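Local coordinates for diaminopimelate decarboxylase (Phaeodactylum tricornutum, PDB 7JPJ) that decarboxylates diaminopimelate in lysine biosynthesis, using pyridoxal 5'-phosphate as cofactor, and works as an obligate dimer with some substrate promiscuity, at the interface of chains A and B. Coordinates in Å, arbitrary orientation; residue numbers count along the deposited sequence, not the author numbering. Chains: chain A/B, Diaminopimelate decarboxylase.

Contact 1: the interface of chains A and B. Residues chain A 162-164; chain B 369, 372.
The amide nitrogen NE2 of B:Gln372 lies over one face of the A:Phe162 ring, displaced toward the rim, 3.5 Å from CD2. Ring and amide planes are 30° apart, so the nitrogen is presented to the ring at a shallow tilt. The extended B:Gln372 chain makes this reach possible: CG stands opposite the backbone N (chi1 -151°), and chi2 (-162°) carries the amide outward. On the way its CG passes 3.4 Å from the backbone carbonyl O of A:Ser163. B:Gln372 is thus the residue that gives most to this patch, with 76 Å² hidden by chain A. The aliphatic part of A:Lys164 closes in beside it, CD lying 4.0 Å from B:Gln372 CA. This is the tight part. The looser part is at the lysine tip. The A:Lys164 chain is bent in its middle. Its amine, A:Lys164 NZ, stops 4.4 Å from the carboxylate oxygen B:Glu369 OE2. The two groups carry opposite charges but do not touch, so any attraction is probably long-range and weaker than a salt bridge. A:Lys164 and B:Gln372 form an antiparallel beta bridge between the subunits. The chain A residues belong to the long loop between strands 141-147 and 176-177, in the pyridoxal-binding family region. The chain B residues come from the strand-rich C-terminal half, around the short strands 369-369 and 373-373.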
# COMPACT_ATOMS: atom_id res chain seq x y z
N PHE A 162 2.56 -20.75 16.54
CA PHE A 162 3.01 -19.34 16.40
C PHE A 162 1.79 -18.43 16.28
O PHE A 162 0.84 -18.78 15.57
CB PHE A 162 3.87 -19.18 15.16
CG PHE A 162 5.36 -19.10 15.40
CD1 PHE A 162 5.85 -18.91 16.68
CD2 PHE A 162 6.25 -19.23 14.36
CE1 PHE A 162 7.21 -18.84 16.91
CE2 PHE A 162 7.62 -19.16 14.59
CZ PHE A 162 8.09 -18.96 15.86
N SER A 163 1.83 -17.29 16.96
CA SER A 163 0.72 -16.34 16.94
C SER A 163 0.79 -15.57 15.62
O SER A 163 1.54 -14.60 15.49
CB SER A 163 0.78 -15.40 18.14
OG SER A 163 -0.45 -14.71 18.32
N LYS A 164 0.01 -16.01 14.64
CA LYS A 164 -0.04 -15.38 13.33
C LYS A 164 -1.35 -14.61 13.17
O LYS A 164 -2.32 -14.82 13.89
CB LYS A 164 0.10 -16.42 12.21
CG LYS A 164 1.44 -17.13 12.17
CD LYS A 164 2.50 -16.30 11.46
CE LYS A 164 3.00 -16.98 10.19
NZ LYS A 164 4.36 -16.50 9.78
N GLU B 369 8.77 -10.34 9.71
CA GLU B 369 7.70 -11.33 9.51
C GLU B 369 6.38 -10.63 9.75
O GLU B 369 5.84 -10.64 10.87
CB GLU B 369 7.88 -12.53 10.43
CG GLU B 369 9.18 -13.31 10.20
CD GLU B 369 9.17 -14.15 8.93
OE1 GLU B 369 10.26 -14.52 8.44
OE2 GLU B 369 8.07 -14.46 8.42
N GLN B 372 3.30 -12.32 11.76
CA GLN B 372 3.43 -12.80 13.12
C GLN B 372 3.30 -11.64 14.11
O GLN B 372 3.76 -10.53 13.84
CB GLN B 372 4.77 -13.51 13.33
CG GLN B 372 4.71 -14.60 14.39
CD GLN B 372 6.07 -15.01 14.90
OE1 GLN B 372 6.46 -14.66 16.02
NE2 GLN B 372 6.81 -15.75 14.09

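Contact 2: the interface of chains A and B. Residues chain A 163-165; chain B 371-373.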
# COMPACT_ATOMS: atom_id res chain seq x y z
N SER A 163 1.83 -17.29 16.96
CA SER A 163 0.72 -16.34 16.94
C SER A 163 0.79 -15.57 15.62
O SER A 163 1.54 -14.60 15.49
CB SER A 163 0.78 -15.40 18.14
OG SER A 163 -0.45 -14.71 18.32
N LYS A 164 0.01 -16.01 14.64
CA LYS A 164 -0.04 -15.38 13.33
C LYS A 164 -1.35 -14.61 13.17
O LYS A 164 -2.32 -14.82 13.89
CB LYS A 164 0.10 -16.42 12.21
CG LYS A 164 1.44 -17.13 12.17
CD LYS A 164 2.50 -16.30 11.46
CE LYS A 164 3.00 -16.98 10.19
NZ LYS A 164 4.36 -16.50 9.78
N THR A 165 -1.35 -13.69 12.20
CA THR A 165 -2.54 -12.89 11.93
C THR A 165 -3.68 -13.78 11.45
O THR A 165 -3.46 -14.74 10.71
CB THR A 165 -2.24 -11.82 10.88
OG1 THR A 165 -1.68 -12.44 9.71
CG2 THR A 165 -1.25 -10.80 11.42
N GLU B 371 3.34 -11.23 9.24
CA GLU B 371 2.16 -12.00 9.61
C GLU B 371 2.19 -12.50 11.05
O GLU B 371 1.19 -13.04 11.52
CB GLU B 371 1.98 -13.19 8.66
CG GLU B 371 1.28 -12.82 7.35
CD GLU B 371 1.15 -14.01 6.41
OE1 GLU B 371 1.85 -15.02 6.62
OE2 GLU B 371 0.36 -13.92 5.44
N GLN B 372 3.30 -12.32 11.76
CA GLN B 372 3.43 -12.80 13.12
C GLN B 372 3.30 -11.64 14.11
O GLN B 372 3.76 -10.53 13.84
CB GLN B 372 4.77 -13.51 13.33
CG GLN B 372 4.71 -14.60 14.39
CD GLN B 372 6.07 -15.01 14.90
OE1 GLN B 372 6.46 -14.66 16.02
NE2 GLN B 372 6.81 -15.75 14.09
N LEU B 373 2.67 -11.92 15.25
CA LEU B 373 2.44 -10.92 16.28
C LEU B 373 3.64 -10.83 17.21
O LEU B 373 4.29 -11.84 17.50
CB LEU B 373 1.18 -11.24 17.08
CG LEU B 373 -0.20 -10.81 16.56
CD1 LEU B 373 -0.48 -11.37 15.17
CD2 LEU B 373 -1.28 -11.23 17.53
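The flat groups here are two peptide units that exchange bonds across the interface. The carbonyl of B:Glu371 has A:Lys164 CD over one face, 3.5 Å from its O, and the methyl CG2 of A:Thr165 on the other side. Between them the backbone N of A:Thr165 donates to B:Glu371 O at 2.7 Å. The carbonyl of A:Ser163 is treated likewise. B:Gln372 CG lies on one side of it and B:Leu373 CD1 on the other, while B:Leu373 N donates to A:Ser163 O at 2.9 Å. These paired bonds frame the antiparallel bridge and fix the two backbones in register. With chi1 at 54°, A:Thr165 turns both branches toward B:Glu371, and OG1 adds a weak bond to the same O. CG2 also touches B:Leu373 CD1, at 3.9 Å. With an alanine here, both branches are gone, and the B:Glu371 carbonyl would probably lose cover on one side and B:Leu373 CD1 its methyl partner. The carboxylate of B:Glu371 faces the A:Lys164 amine without touching it. At the other end, the A:Ser163 hydroxyl OG rests 3.7 Å from B:Leu373 CD2.

Contact 3: the interface of chains A and B. Residues chain A 63-66, 88, 424-425; chain B 434, 437-438.
A:Arg88 and B:Glu437 are brought together by two extended side chains. A:Arg88 stretches straight from CG to NE, with CG opposite the backbone N (chi1 -170°). B:Glu437 leaves beside its own N (chi1 -65°) and runs out straight to its carboxylate. They meet in a salt bridge, A:Arg88 NH2 to B:Glu437 OE2 at 3.3 Å. The oxygen lies in the guanidinium plane, but the nitrogen comes from above the carboxylate plane. A:Pro63 CB covers the centre of one guanidinium face. The B:Tyr434 ring, 13° from parallel, lies on the opposite side but is shifted back over NE and the aliphatic chain. B:Glu437 OE1 turns to the start of helix 65-73, where A:Ala65 N gives it a weak bond. That helix end probably helps stabilise the negative charge. A:Asn64 caps the helix, its OD1 taking a bond from A:Ser66 N at 2.9 Å, while its amide stacks on the carboxylate. Water 1 joins A:Ser66 OG to B:Ile438 O, at 2.8 and 2.9 Å. B:Ile438 N donates to A:Ile424 O at 2.7 Å. A:Arg425 and B:Glu437 pair as an antiparallel beta bridge, and the A:Arg425 chain packs on B:Glu437 CG. The site anchors the C-terminal tail of one subunit on the other, helping hold the obligate dimer together.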
# COMPACT_ATOMS: atom_id res chain seq x y z
N PRO A 63 -14.75 -0.11 -4.40
CA PRO A 63 -15.87 0.75 -4.00
C PRO A 63 -16.42 1.65 -5.10
O PRO A 63 -17.15 2.60 -4.79
CB PRO A 63 -15.27 1.58 -2.86
CG PRO A 63 -13.77 1.56 -3.09
CD PRO A 63 -13.45 0.53 -4.15
N ASN A 64 -16.09 1.39 -6.36
CA ASN A 64 -16.60 2.23 -7.44
C ASN A 64 -18.12 2.21 -7.48
O ASN A 64 -18.76 1.17 -7.31
CB ASN A 64 -16.04 1.77 -8.79
CG ASN A 64 -16.40 2.72 -9.92
OD1 ASN A 64 -17.53 2.72 -10.42
ND2 ASN A 64 -15.44 3.54 -10.34
N ALA A 65 -18.71 3.39 -7.70
CA ALA A 65 -20.16 3.54 -7.58
C ALA A 65 -20.90 2.69 -8.61
O ALA A 65 -21.97 2.15 -8.32
CB ALA A 65 -20.55 5.01 -7.73
N SER A 66 -20.34 2.56 -9.81
CA SER A 66 -20.97 1.72 -10.83
C SER A 66 -21.07 0.27 -10.36
O SER A 66 -22.08 -0.39 -10.59
CB SER A 66 -20.19 1.81 -12.14
OG SER A 66 -20.20 3.13 -12.64
N ARG A 88 -20.53 6.50 1.64
CA ARG A 88 -20.18 6.36 0.23
C ARG A 88 -21.23 5.55 -0.52
O ARG A 88 -21.66 5.94 -1.62
CB ARG A 88 -18.80 5.72 0.09
CG ARG A 88 -18.21 5.75 -1.31
CD ARG A 88 -16.78 5.24 -1.30
NE ARG A 88 -16.14 5.37 -2.61
CZ ARG A 88 -14.85 5.13 -2.85
NH1 ARG A 88 -14.06 4.73 -1.86
NH2 ARG A 88 -14.36 5.27 -4.07
N ILE A 424 -15.67 5.08 -16.15
CA ILE A 424 -16.38 5.25 -14.89
C ILE A 424 -15.56 5.99 -13.84
O ILE A 424 -16.07 6.26 -12.75
CB ILE A 424 -16.86 3.89 -14.32
CG1 ILE A 424 -15.69 2.93 -14.16
CG2 ILE A 424 -17.92 3.29 -15.22
CD1 ILE A 424 -16.10 1.56 -13.67
N ARG A 425 -14.31 6.34 -14.15
CA ARG A 425 -13.50 7.18 -13.27
C ARG A 425 -12.38 7.76 -14.12
O ARG A 425 -11.51 7.02 -14.58
CB ARG A 425 -12.93 6.39 -12.10
CG ARG A 425 -12.32 7.27 -11.01
CD ARG A 425 -11.84 6.43 -9.84
NE ARG A 425 -10.55 5.80 -10.10
CZ ARG A 425 -9.97 4.93 -9.28
NH1 ARG A 425 -10.58 4.57 -8.16
NH2 ARG A 425 -8.80 4.40 -9.59
N TYR B 434 -13.75 10.16 -4.23
CA TYR B 434 -14.33 9.71 -5.50
C TYR B 434 -14.84 10.88 -6.33
O TYR B 434 -15.83 10.75 -7.06
CB TYR B 434 -15.43 8.68 -5.26
CG TYR B 434 -16.47 9.05 -4.22
CD1 TYR B 434 -16.27 8.76 -2.88
CD2 TYR B 434 -17.66 9.66 -4.58
CE1 TYR B 434 -17.21 9.08 -1.92
CE2 TYR B 434 -18.61 9.99 -3.64
CZ TYR B 434 -18.38 9.70 -2.31
OH TYR B 434 -19.33 10.03 -1.36
N GLU B 437 -15.03 10.10 -10.23
CA GLU B 437 -15.87 8.98 -10.73
C GLU B 437 -16.95 9.50 -11.68
O GLU B 437 -17.51 10.55 -11.40
CB GLU B 437 -16.39 8.09 -9.60
CG GLU B 437 -15.33 7.33 -8.84
CD GLU B 437 -15.87 6.37 -7.79
OE1 GLU B 437 -17.07 6.40 -7.51
OE2 GLU B 437 -15.06 5.60 -7.25
N ILE B 438 -17.19 8.77 -12.77
CA ILE B 438 -18.21 9.15 -13.78
C ILE B 438 -19.31 8.10 -13.78
O ILE B 438 -19.00 6.92 -13.71
CB ILE B 438 -17.58 9.33 -15.18
CG1 ILE B 438 -16.13 9.81 -15.13
CG2 ILE B 438 -18.44 10.23 -16.05
CD1 ILE B 438 -15.99 11.30 -14.99
O HOH W 1 -18.99 5.31 -11.30

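Contacts 1 and 2 are one continuous patch. Their C-alpha centres are about 3 Å apart, and they share A:Ser163, A:Lys164 and B:Gln372. Contact 1 adds side-chain packing to the backbone pairing of contact 2. Contact 3 is a separate anchor, its C-alpha centre about 37 Å from that of contact 1 and 34 Å from that of contact 2. Two-fold symmetry repeats each contact with the chains exchanged, so the dimer is fastened at well-spaced points. The centre of contact 3 is about 28 Å from A:Cys357. Contact 3 also follows closely in sequence on A:Lys60, the predicted pyridoxal-phosphate lysine, so it may help shape the active-site region.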